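Local coordinates for BPH (Thiobacillus denitrificans, PDB 5OVS), which forms a double ring of fourteen identical subunits, a bacterial relative of the proteasome and HslV that probably degrades proteins inside its cavity, at the interface of chains A and B. Numbering follows the deposited sequence. Chains: chain A/B, BPH.

Contact 1: the interface of chains A and B. Residues chain A 129-132; chain B 31-34.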
ATOM      1  N   GLN A 129      -2.016 -38.803   6.403  1.00 40.84           N
ATOM      2  CA  GLN A 129      -1.456 -39.392   7.617  1.00 41.64           C
ATOM      3  C   GLN A 129      -2.284 -40.586   8.084  1.00 41.83           C
ATOM      4  O   GLN A 129      -3.497 -40.613   7.900  1.00 41.90           O
ATOM      5  CB  GLN A 129      -1.342 -38.324   8.714  1.00 41.90           C
ATOM      6  CG  GLN A 129      -0.273 -37.279   8.409  1.00 42.21           C
ATOM      7  CD  GLN A 129      -0.197 -36.148   9.429  1.00 42.58           C
ATOM      8  OE1 GLN A 129      -1.217 -35.648   9.899  1.00 41.78           O
ATOM      9  NE2 GLN A 129       1.024 -35.725   9.754  1.00 42.83           N
ATOM     10  N   GLU A 130      -1.618 -41.588   8.657  1.00 42.26           N
ATOM     11  CA  GLU A 130      -2.309 -42.703   9.299  1.00 42.71           C
ATOM     12  C   GLU A 130      -2.187 -42.493  10.781  1.00 43.03           C
ATOM     13  O   GLU A 130      -1.076 -42.336  11.283  1.00 43.43           O
ATOM     14  CB  GLU A 130      -1.696 -44.055   8.921  1.00 42.71           C
ATOM     15  CG  GLU A 130      -2.298 -45.209   9.714  1.00 44.10           C
ATOM     16  CD  GLU A 130      -1.984 -46.585   9.144  1.00 45.73           C
ATOM     17  OE1 GLU A 130      -1.122 -46.695   8.243  1.00 46.49           O
ATOM     18  OE2 GLU A 130      -2.609 -47.563   9.608  1.00 46.15           O
ATOM     19  N   PHE A 131      -3.321 -42.496  11.478  1.00 44.04           N
ATOM     20  CA  PHE A 131      -3.354 -42.210  12.925  1.00 44.93           C
ATOM     21  C   PHE A 131      -3.389 -43.497  13.734  1.00 44.48           C
ATOM     22  O   PHE A 131      -3.966 -44.486  13.304  1.00 45.13           O
ATOM     23  CB  PHE A 131      -4.573 -41.353  13.281  1.00 44.53           C
ATOM     24  CG  PHE A 131      -4.613 -40.035  12.573  1.00 44.02           C
ATOM     25  CD1 PHE A 131      -3.580 -39.120  12.730  1.00 43.82           C
ATOM     26  CD2 PHE A 131      -5.687 -39.698  11.762  1.00 43.63           C
ATOM     27  CE1 PHE A 131      -3.610 -37.897  12.081  1.00 42.65           C
ATOM     28  CE2 PHE A 131      -5.720 -38.471  11.117  1.00 43.23           C
ATOM     29  CZ  PHE A 131      -4.677 -37.573  11.272  1.00 41.61           C
ATOM     30  N   SER A 132      -2.787 -43.479  14.914  1.00 44.34           N
ATOM     31  CA  SER A 132      -2.701 -44.683  15.738  1.00 45.00           C
ATOM     32  C   SER A 132      -3.756 -44.741  16.842  1.00 45.39           C
ATOM     33  O   SER A 132      -4.078 -45.822  17.306  1.00 45.92           O
ATOM     34  CB  SER A 132      -1.314 -44.768  16.359  1.00 45.06           C
ATOM     35  OG  SER A 132      -1.031 -43.576  17.066  1.00 44.56           O
TER
ATOM     36  N   TYR B  31       0.998 -40.121  17.850  1.00 46.79           N
ATOM     37  CA  TYR B  31      -0.328 -40.042  17.247  1.00 45.52           C
ATOM     38  C   TYR B  31      -0.313 -40.303  15.740  1.00 44.11           C
ATOM     39  O   TYR B  31      -1.348 -40.641  15.166  1.00 44.36           O
ATOM     40  CB  TYR B  31      -0.942 -38.666  17.543  1.00 45.68           C
ATOM     41  CG  TYR B  31      -1.218 -38.453  19.016  1.00 46.48           C
ATOM     42  CD1 TYR B  31      -2.379 -38.940  19.601  1.00 46.92           C
ATOM     43  CD2 TYR B  31      -0.305 -37.788  19.830  1.00 46.94           C
ATOM     44  CE1 TYR B  31      -2.634 -38.762  20.955  1.00 47.43           C
ATOM     45  CE2 TYR B  31      -0.545 -37.609  21.188  1.00 46.76           C
ATOM     46  CZ  TYR B  31      -1.713 -38.099  21.746  1.00 47.24           C
ATOM     47  OH  TYR B  31      -1.978 -37.940  23.087  1.00 46.77           O
ATOM     48  N   VAL B  32       0.841 -40.140  15.097  1.00 42.90           N
ATOM     49  CA  VAL B  32       0.953 -40.355  13.654  1.00 42.82           C
ATOM     50  C   VAL B  32       1.785 -41.593  13.358  1.00 41.60           C
ATOM     51  O   VAL B  32       2.955 -41.645  13.717  1.00 41.95           O
ATOM     52  CB  VAL B  32       1.601 -39.151  12.946  1.00 43.10           C
ATOM     53  CG1 VAL B  32       1.774 -39.432  11.454  1.00 43.00           C
ATOM     54  CG2 VAL B  32       0.766 -37.893  13.163  1.00 43.20           C
ATOM     55  N   ALA B  33       1.181 -42.571  12.689  1.00 40.98           N
ATOM     56  CA  ALA B  33       1.880 -43.798  12.324  1.00 41.12           C
ATOM     57  C   ALA B  33       3.020 -43.504  11.366  1.00 40.78           C
ATOM     58  O   ALA B  33       4.159 -43.876  11.633  1.00 40.69           O
ATOM     59  CB  ALA B  33       0.920 -44.805  11.713  1.00 41.89           C
ATOM     60  N   ASN B  34       2.719 -42.813  10.267  1.00 41.88           N
ATOM     61  CA  ASN B  34       3.738 -42.501   9.253  1.00 42.97           C
ATOM     62  C   ASN B  34       4.485 -41.225   9.586  1.00 43.16           C
ATOM     63  O   ASN B  34       4.463 -40.259   8.830  1.00 42.94           O
ATOM     64  CB  ASN B  34       3.143 -42.436   7.843  1.00 43.19           C
ATOM     65  CG  ASN B  34       2.053 -41.395   7.715  1.00 43.17           C
ATOM     66  OD1 ASN B  34       1.175 -41.292   8.580  1.00 42.48           O
ATOM     67  ND2 ASN B  34       2.093 -40.621   6.630  1.00 42.76           N
TER
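A:Glu130 and B:Ala33 meet backbone to backbone where the end of strand 128-131 in one proteasome-type subunit lies antiparallel to the loop around residue 32 of its neighbour, A:Phe131 pairing with B:Val32 as a beta bridge. Hydrogen bonds carry the contact. B:Ala33 N gives a 2.7 Å bond to A:Glu130 O. A:Ser132 N reaches B:Tyr31 O at 3.2 Å. A side chain supplies the next rung: CG of B:Asn34 stands between its own backbone N and carbonyl carbon (chi1 59°), which turns the amide oxygen OD1 towards A:Glu130 N, 2.8 Å away. That bond is nearly straight at the hydrogen (172°), although the N-H comes from above the plane of the carboxamide. Asparagine suits the place because its short side chain can stand in for a backbone carbonyl. Apolar packing is slight. The methylene CG of A:Glu130, set anti to the backbone N (chi1 173°), lies 3.8 Å from B:Ala33 CB, and a small methyl is compatible with the close approach of the backbones. Two looser contacts involve polar atoms: A:Gln129 extends its chain so that NE2 lies 4.0 Å from the methyl CG2 of B:Val32, and the A:Phe131 ring turns its edge to B:Tyr31 O, 3.6 Å from CD1.

Contact 2: the interface of chains A and B. Residues chain A 101-105; chain B 93-95, 108.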
ATOM      1  N   GLU A 101       2.074 -17.888  -1.689  1.00 67.13           N
ATOM      2  CA  GLU A 101       2.016 -17.989  -0.236  1.00 67.86           C
ATOM      3  C   GLU A 101       2.471 -19.384   0.236  1.00 69.57           C
ATOM      4  O   GLU A 101       3.497 -19.515   0.912  1.00 68.13           O
ATOM      5  CB  GLU A 101       0.593 -17.682   0.254  1.00 67.37           C
ATOM      6  N   ASP A 102       1.718 -20.418  -0.153  1.00 69.66           N
ATOM      7  CA  ASP A 102       1.944 -21.806   0.310  1.00 66.28           C
ATOM      8  C   ASP A 102       3.052 -22.538  -0.452  1.00 61.85           C
ATOM      9  O   ASP A 102       3.396 -22.174  -1.578  1.00 58.32           O
ATOM     10  CB  ASP A 102       0.672 -22.658   0.147  1.00 67.02           C
ATOM     11  CG  ASP A 102      -0.576 -22.005   0.723  1.00 68.89           C
ATOM     12  OD1 ASP A 102      -0.471 -21.286   1.745  1.00 67.73           O
ATOM     13  OD2 ASP A 102      -1.669 -22.233   0.144  1.00 68.09           O
ATOM     14  N   ASP A 103       3.577 -23.593   0.170  1.00 58.93           N
ATOM     15  CA  ASP A 103       4.455 -24.555  -0.508  1.00 58.06           C
ATOM     16  C   ASP A 103       3.758 -25.178  -1.713  1.00 52.80           C
ATOM     17  O   ASP A 103       4.249 -25.122  -2.837  1.00 50.50           O
ATOM     18  CB  ASP A 103       4.867 -25.688   0.450  1.00 58.88           C
ATOM     19  CG  ASP A 103       5.974 -25.281   1.406  1.00 60.00           C
ATOM     20  OD1 ASP A 103       6.656 -24.262   1.148  1.00 59.65           O
ATOM     21  OD2 ASP A 103       6.176 -26.002   2.408  1.00 61.18           O
ATOM     22  N   LEU A 104       2.598 -25.760  -1.443  1.00 49.64           N
ATOM     23  CA  LEU A 104       1.797 -26.442  -2.439  1.00 49.15           C
ATOM     24  C   LEU A 104       0.413 -25.827  -2.505  1.00 47.45           C
ATOM     25  O   LEU A 104      -0.016 -25.136  -1.582  1.00 47.03           O
ATOM     26  CB  LEU A 104       1.671 -27.908  -2.047  1.00 50.36           C
ATOM     27  CG  LEU A 104       2.993 -28.666  -1.911  1.00 51.05           C
ATOM     28  CD1 LEU A 104       2.790 -29.966  -1.147  1.00 52.14           C
ATOM     29  CD2 LEU A 104       3.595 -28.929  -3.283  1.00 51.01           C
ATOM     30  N   GLU A 105      -0.300 -26.084  -3.593  1.00 46.27           N
ATOM     31  CA  GLU A 105      -1.668 -25.596  -3.709  1.00 44.82           C
ATOM     32  C   GLU A 105      -2.582 -26.330  -2.737  1.00 43.43           C
ATOM     33  O   GLU A 105      -2.550 -27.566  -2.649  1.00 42.96           O
ATOM     34  CB  GLU A 105      -2.189 -25.776  -5.119  1.00 45.48           C
ATOM     35  CG  GLU A 105      -1.482 -24.888  -6.114  1.00 47.05           C
ATOM     36  CD  GLU A 105      -2.008 -25.059  -7.514  1.00 47.72           C
ATOM     37  OE1 GLU A 105      -2.942 -25.861  -7.702  1.00 48.25           O
ATOM     38  OE2 GLU A 105      -1.487 -24.385  -8.424  1.00 49.30           O
TER
ATOM     39  N   TYR B  93       1.556 -29.996  -8.168  1.00 46.44           N
ATOM     40  CA  TYR B  93       1.048 -28.663  -7.821  1.00 47.63           C
ATOM     41  C   TYR B  93       1.937 -27.892  -6.840  1.00 47.98           C
ATOM     42  O   TYR B  93       1.462 -27.361  -5.825  1.00 47.37           O
ATOM     43  CB  TYR B  93      -0.394 -28.747  -7.298  1.00 48.26           C
ATOM     44  CG  TYR B  93      -1.275 -29.655  -8.127  1.00 48.95           C
ATOM     45  CD1 TYR B  93      -1.897 -29.201  -9.287  1.00 48.95           C
ATOM     46  CD2 TYR B  93      -1.475 -30.983  -7.754  1.00 49.53           C
ATOM     47  CE1 TYR B  93      -2.699 -30.042 -10.042  1.00 49.63           C
ATOM     48  CE2 TYR B  93      -2.276 -31.826  -8.497  1.00 49.54           C
ATOM     49  CZ  TYR B  93      -2.881 -31.355  -9.635  1.00 49.94           C
ATOM     50  OH  TYR B  93      -3.664 -32.217 -10.353  1.00 51.69           O
ATOM     51  N   LEU B  94       3.226 -27.834  -7.167  1.00 49.63           N
ATOM     52  CA  LEU B  94       4.164 -26.939  -6.500  1.00 50.60           C
ATOM     53  C   LEU B  94       3.965 -25.530  -7.019  1.00 53.12           C
ATOM     54  O   LEU B  94       3.893 -25.321  -8.231  1.00 53.77           O
ATOM     55  CB  LEU B  94       5.603 -27.351  -6.792  1.00 49.90           C
ATOM     56  CG  LEU B  94       6.663 -26.490  -6.100  1.00 48.99           C
ATOM     57  CD1 LEU B  94       6.759 -26.865  -4.634  1.00 48.32           C
ATOM     58  CD2 LEU B  94       8.018 -26.630  -6.773  1.00 48.97           C
ATOM     59  N   GLN B  95       3.922 -24.564  -6.107  1.00 55.89           N
ATOM     60  CA  GLN B  95       3.794 -23.157  -6.489  1.00 58.68           C
ATOM     61  C   GLN B  95       5.140 -22.524  -6.832  1.00 57.43           C
ATOM     62  O   GLN B  95       6.042 -22.488  -5.999  1.00 58.17           O
ATOM     63  CB  GLN B  95       3.115 -22.388  -5.370  1.00 60.16           C
ATOM     64  CG  GLN B  95       1.725 -22.920  -5.077  1.00 62.14           C
ATOM     65  CD  GLN B  95       0.827 -21.872  -4.461  1.00 64.09           C
ATOM     66  OE1 GLN B  95       1.123 -21.336  -3.389  1.00 67.28           O
ATOM     67  NE2 GLN B  95      -0.278 -21.574  -5.131  1.00 64.67           N
ATOM     68  N   ARG B 108      11.136 -25.666  -2.361  1.00 46.17           N
ATOM     69  CA  ARG B 108      10.458 -25.616  -1.063  1.00 48.22           C
ATOM     70  C   ARG B 108      10.856 -26.711  -0.078  1.00 49.19           C
ATOM     71  O   ARG B 108      10.148 -26.937   0.907  1.00 52.39           O
ATOM     72  CB  ARG B 108       8.934 -25.656  -1.245  1.00 49.50           C
ATOM     73  CG  ARG B 108       8.387 -24.622  -2.207  1.00 51.42           C
ATOM     74  CD  ARG B 108       8.666 -23.212  -1.717  1.00 53.26           C
ATOM     75  NE  ARG B 108       7.786 -22.257  -2.386  1.00 56.59           N
ATOM     76  CZ  ARG B 108       6.809 -21.560  -1.804  1.00 56.80           C
ATOM     77  NH1 ARG B 108       6.567 -21.669  -0.501  1.00 57.24           N
ATOM     78  NH2 ARG B 108       6.072 -20.734  -2.542  1.00 57.37           N
TER
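With chi1 at -79°, A:Asp103 holds its carboxylate anti to its own carbonyl carbon and towards B:Arg108, whose chain bends at chi2 (-62°) and crosses the acid at a slant. Carboxylate oxygen OD1 of A:Asp103 and guanidinium nitrogen NH1 of B:Arg108 form a salt bridge of 3.1 Å, for which opposite charges suit the pair. As a hydrogen bond it is weak and bent. The two planes stand 85° apart, and the contact looks more like charge attraction than a two-pronged pair. B:Gln95 OE1 stands 3.0 Å from A:Asp102 O, two acceptors together, which leaves the modelled amide orientation doubtful. Its methylene CG packs 3.9 Å from CG of A:Glu105, using the aliphatic stem that both residue types offer. A:Glu105 also crosses B:Tyr93 at about a right angle, its CD 4.0 Å from the tyrosine CB. A:Leu104 sends CD2 to within 3.8 Å of B:Leu94 CA. Between the backbones, A:Glu105 N donates to B:Tyr93 O at 3.1 Å, while a weak bond joins B:Gln95 N to A:Asp103 O. A:Leu104 and B:Leu94 form an antiparallel bridge: residues 101-105 lie in the loop leading to strand 111-115, B:Tyr93 to B:Gln95 follow the partner's helix 74-91, and B:Arg108 precedes the partner's own strand.

Contact 3: the interface of chains A and B. Residues chain A 78, 103-104, 125-127; chain B 51, 53-54, 57, 92.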
ATOM      1  N   PHE A  78      -3.021 -40.671  -0.835  1.00 39.88           N
ATOM      2  CA  PHE A  78      -2.325 -39.537  -1.444  1.00 39.92           C
ATOM      3  C   PHE A  78      -2.540 -39.475  -2.957  1.00 41.26           C
ATOM      4  O   PHE A  78      -2.836 -38.398  -3.514  1.00 38.51           O
ATOM      5  CB  PHE A  78      -0.820 -39.555  -1.167  1.00 40.38           C
ATOM      6  CG  PHE A  78      -0.082 -38.472  -1.904  1.00 40.63           C
ATOM      7  CD1 PHE A  78      -0.095 -37.163  -1.429  1.00 40.72           C
ATOM      8  CD2 PHE A  78       0.554 -38.742  -3.106  1.00 40.56           C
ATOM      9  CE1 PHE A  78       0.553 -36.155  -2.123  1.00 41.05           C
ATOM     10  CE2 PHE A  78       1.197 -37.740  -3.810  1.00 41.35           C
ATOM     11  CZ  PHE A  78       1.199 -36.444  -3.321  1.00 41.22           C
ATOM     12  N   ASP A 103       3.577 -23.593   0.170  1.00 58.93           N
ATOM     13  CA  ASP A 103       4.455 -24.555  -0.508  1.00 58.06           C
ATOM     14  C   ASP A 103       3.758 -25.178  -1.713  1.00 52.80           C
ATOM     15  O   ASP A 103       4.249 -25.122  -2.837  1.00 50.50           O
ATOM     16  CB  ASP A 103       4.867 -25.688   0.450  1.00 58.88           C
ATOM     17  CG  ASP A 103       5.974 -25.281   1.406  1.00 60.00           C
ATOM     18  OD1 ASP A 103       6.656 -24.262   1.148  1.00 59.65           O
ATOM     19  OD2 ASP A 103       6.176 -26.002   2.408  1.00 61.18           O
ATOM     20  N   LEU A 104       2.598 -25.760  -1.443  1.00 49.64           N
ATOM     21  CA  LEU A 104       1.797 -26.442  -2.439  1.00 49.15           C
ATOM     22  C   LEU A 104       0.413 -25.827  -2.505  1.00 47.45           C
ATOM     23  O   LEU A 104      -0.016 -25.136  -1.582  1.00 47.03           O
ATOM     24  CB  LEU A 104       1.671 -27.908  -2.047  1.00 50.36           C
ATOM     25  CG  LEU A 104       2.993 -28.666  -1.911  1.00 51.05           C
ATOM     26  CD1 LEU A 104       2.790 -29.966  -1.147  1.00 52.14           C
ATOM     27  CD2 LEU A 104       3.595 -28.929  -3.283  1.00 51.01           C
ATOM     28  N   HIS A 125      -3.295 -29.552   2.237  1.00 36.87           N
ATOM     29  CA  HIS A 125      -2.144 -29.593   1.334  1.00 38.40           C
ATOM     30  C   HIS A 125      -1.782 -31.033   0.894  1.00 39.54           C
ATOM     31  O   HIS A 125      -0.687 -31.266   0.394  1.00 39.93           O
ATOM     32  CB  HIS A 125      -0.958 -28.838   1.949  1.00 38.26           C
ATOM     33  CG  HIS A 125      -1.220 -27.365   2.144  1.00 39.47           C
ATOM     34  ND1 HIS A 125      -1.749 -26.843   3.308  1.00 39.56           N
ATOM     35  CD2 HIS A 125      -1.048 -26.309   1.313  1.00 39.26           C
ATOM     36  CE1 HIS A 125      -1.878 -25.532   3.190  1.00 39.18           C
ATOM     37  NE2 HIS A 125      -1.460 -25.183   1.988  1.00 39.35           N
ATOM     38  N   ARG A 126      -2.729 -31.969   1.035  1.00 39.44           N
ATOM     39  CA  ARG A 126      -2.545 -33.381   0.653  1.00 40.30           C
ATOM     40  C   ARG A 126      -1.498 -34.103   1.522  1.00 40.27           C
ATOM     41  O   ARG A 126      -0.819 -35.023   1.072  1.00 38.69           O
ATOM     42  CB  ARG A 126      -2.274 -33.518  -0.858  1.00 40.43           C
ATOM     43  CG  ARG A 126      -3.506 -33.151  -1.682  1.00 40.89           C
ATOM     44  CD  ARG A 126      -3.249 -32.984  -3.170  1.00 41.50           C
ATOM     45  NE  ARG A 126      -2.210 -31.993  -3.442  1.00 43.29           N
ATOM     46  CZ  ARG A 126      -2.335 -30.675  -3.277  1.00 42.94           C
ATOM     47  NH1 ARG A 126      -3.474 -30.133  -2.849  1.00 42.82           N
ATOM     48  NH2 ARG A 126      -1.298 -29.887  -3.543  1.00 43.23           N
ATOM     49  N   THR A 127      -1.410 -33.668   2.780  1.00 39.96           N
ATOM     50  CA  THR A 127      -0.643 -34.341   3.820  1.00 40.90           C
ATOM     51  C   THR A 127      -1.426 -35.542   4.328  1.00 40.69           C
ATOM     52  O   THR A 127      -2.200 -35.431   5.278  1.00 42.18           O
ATOM     53  CB  THR A 127      -0.423 -33.397   5.022  1.00 41.35           C
ATOM     54  OG1 THR A 127      -0.066 -32.096   4.550  1.00 43.49           O
ATOM     55  CG2 THR A 127       0.647 -33.922   5.946  1.00 41.86           C
TER
ATOM     56  N   SER B  51       7.194 -29.131   3.913  1.00 44.00           N
ATOM     57  CA  SER B  51       5.856 -29.706   4.022  1.00 44.48           C
ATOM     58  C   SER B  51       5.915 -31.220   4.195  1.00 46.25           C
ATOM     59  O   SER B  51       6.704 -31.910   3.528  1.00 45.23           O
ATOM     60  CB  SER B  51       5.012 -29.362   2.791  1.00 44.33           C
ATOM     61  OG  SER B  51       3.784 -30.067   2.809  1.00 45.07           O
ATOM     62  N   THR B  53       3.959 -33.336   3.180  1.00 45.79           N
ATOM     63  CA  THR B  53       3.519 -33.973   1.941  1.00 44.83           C
ATOM     64  C   THR B  53       4.665 -34.389   1.036  1.00 45.09           C
ATOM     65  O   THR B  53       4.484 -35.255   0.193  1.00 46.02           O
ATOM     66  CB  THR B  53       2.624 -33.014   1.130  1.00 44.39           C
ATOM     67  OG1 THR B  53       1.563 -32.541   1.958  1.00 44.44           O
ATOM     68  CG2 THR B  53       2.024 -33.696  -0.096  1.00 44.87           C
ATOM     69  N   PHE B  54       5.837 -33.770   1.187  1.00 46.01           N
ATOM     70  CA  PHE B  54       6.923 -33.965   0.216  1.00 46.03           C
ATOM     71  C   PHE B  54       7.483 -35.379   0.202  1.00 46.85           C
ATOM     72  O   PHE B  54       7.837 -35.906  -0.861  1.00 46.53           O
ATOM     73  CB  PHE B  54       8.042 -32.935   0.410  1.00 46.28           C
ATOM     74  CG  PHE B  54       7.745 -31.590  -0.214  1.00 45.88           C
ATOM     75  CD1 PHE B  54       7.540 -31.475  -1.579  1.00 46.25           C
ATOM     76  CD2 PHE B  54       7.690 -30.441   0.563  1.00 46.49           C
ATOM     77  CE1 PHE B  54       7.270 -30.249  -2.156  1.00 47.17           C
ATOM     78  CE2 PHE B  54       7.421 -29.205  -0.008  1.00 46.22           C
ATOM     79  CZ  PHE B  54       7.210 -29.108  -1.368  1.00 46.57           C
ATOM     80  N   ILE B  57       5.205 -37.095  -1.961  1.00 44.12           N
ATOM     81  CA  ILE B  57       5.471 -36.778  -3.364  1.00 44.57           C
ATOM     82  C   ILE B  57       6.727 -37.481  -3.877  1.00 43.60           C
ATOM     83  O   ILE B  57       6.697 -38.087  -4.945  1.00 43.73           O
ATOM     84  CB  ILE B  57       5.596 -35.263  -3.605  1.00 45.05           C
ATOM     85  CG1 ILE B  57       4.224 -34.593  -3.478  1.00 46.16           C
ATOM     86  CG2 ILE B  57       6.167 -34.982  -4.989  1.00 45.36           C
ATOM     87  CD1 ILE B  57       4.287 -33.101  -3.213  1.00 46.19           C
ATOM     88  N   TYR B  92       2.567 -32.315  -9.216  1.00 46.86           N
ATOM     89  CA  TYR B  92       2.276 -32.299  -7.787  1.00 46.73           C
ATOM     90  C   TYR B  92       1.863 -30.918  -7.261  1.00 46.05           C
ATOM     91  O   TYR B  92       1.806 -30.710  -6.056  1.00 45.10           O
ATOM     92  CB  TYR B  92       3.478 -32.848  -7.007  1.00 47.39           C
ATOM     93  CG  TYR B  92       3.859 -34.253  -7.422  1.00 48.38           C
ATOM     94  CD1 TYR B  92       3.147 -35.350  -6.949  1.00 49.30           C
ATOM     95  CD2 TYR B  92       4.909 -34.485  -8.306  1.00 48.56           C
ATOM     96  CE1 TYR B  92       3.474 -36.641  -7.333  1.00 49.83           C
ATOM     97  CE2 TYR B  92       5.243 -35.774  -8.705  1.00 49.20           C
ATOM     98  CZ  TYR B  92       4.524 -36.850  -8.213  1.00 50.29           C
ATOM     99  OH  TYR B  92       4.843 -38.137  -8.586  1.00 49.47           O
TER
HETATM  100  O   HOH W   1       0.324 -32.538  -4.229  1.00 33.91           O
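B:Thr53, just ahead of helix 54-63 in a proteasome-type subunit, runs its side chain at about a right angle to that of A:Phe78 and offers it a methyl, CG2, 3.5 Å from ring atom CE1. Its two branches divide the work: with OG1 anti to the carbonyl carbon (chi1 -53°), the hydroxyl is directed to the loop at A:His125 and the methyl to the aromatic ring. B:Thr53 OG1 donates to A:His125 O at 3.0 Å from well above that carbonyl's plane. The same oxygen accepts from A:Thr127 OG1 at 3.1 Å. Threonine fits such a place by joining a donor-acceptor hydroxyl to a methyl. B:Ser51 OG, from the same chain, accepts the amide of B:Thr53 and so steadies the residue. Further along the same ring, tip atom CZ of A:Phe78 touches CG1 of B:Ile57 at 3.5 Å, the two side chains crossing at a slant. The isoleucine's other branch, CG2, sits over the centre of the B:Tyr92 ring, 3.4 Å above its plane, so one side chain bridges two aromatics. A:Leu104 splits its methyls, CD1 lying 3.8 Å from B:Thr53 CB and CD2 near the rim of B:Phe54. Water adds a polar link: A:Arg126, its chain bent at chi3, meets water 1 through NE at the edge of the guanidinium, and the water bonds to B:Tyr92 O, 3.0 Å away.

Contacts 2 and 3 are neighbours, their C-alpha centres about 8 Å apart, and share A:Asp103 and A:Leu104: the loop that pairs with one segment of chain B also turns its side chains towards the start of helix 54-63. Contact 1 lies farther off, about 16 Å from contact 3 and 24 Å from contact 2, centre to centre of the C-alpha atoms. In chain A, contact 3 ends at residue 127, so it and contact 1 are close in sequence. Backbone pairing thus occurs at both ends, with side-chain packing and hydrogen bonds between. The inexact two-fold is compatible with a joint repeated around a ring of the fourteen-subunit assembly.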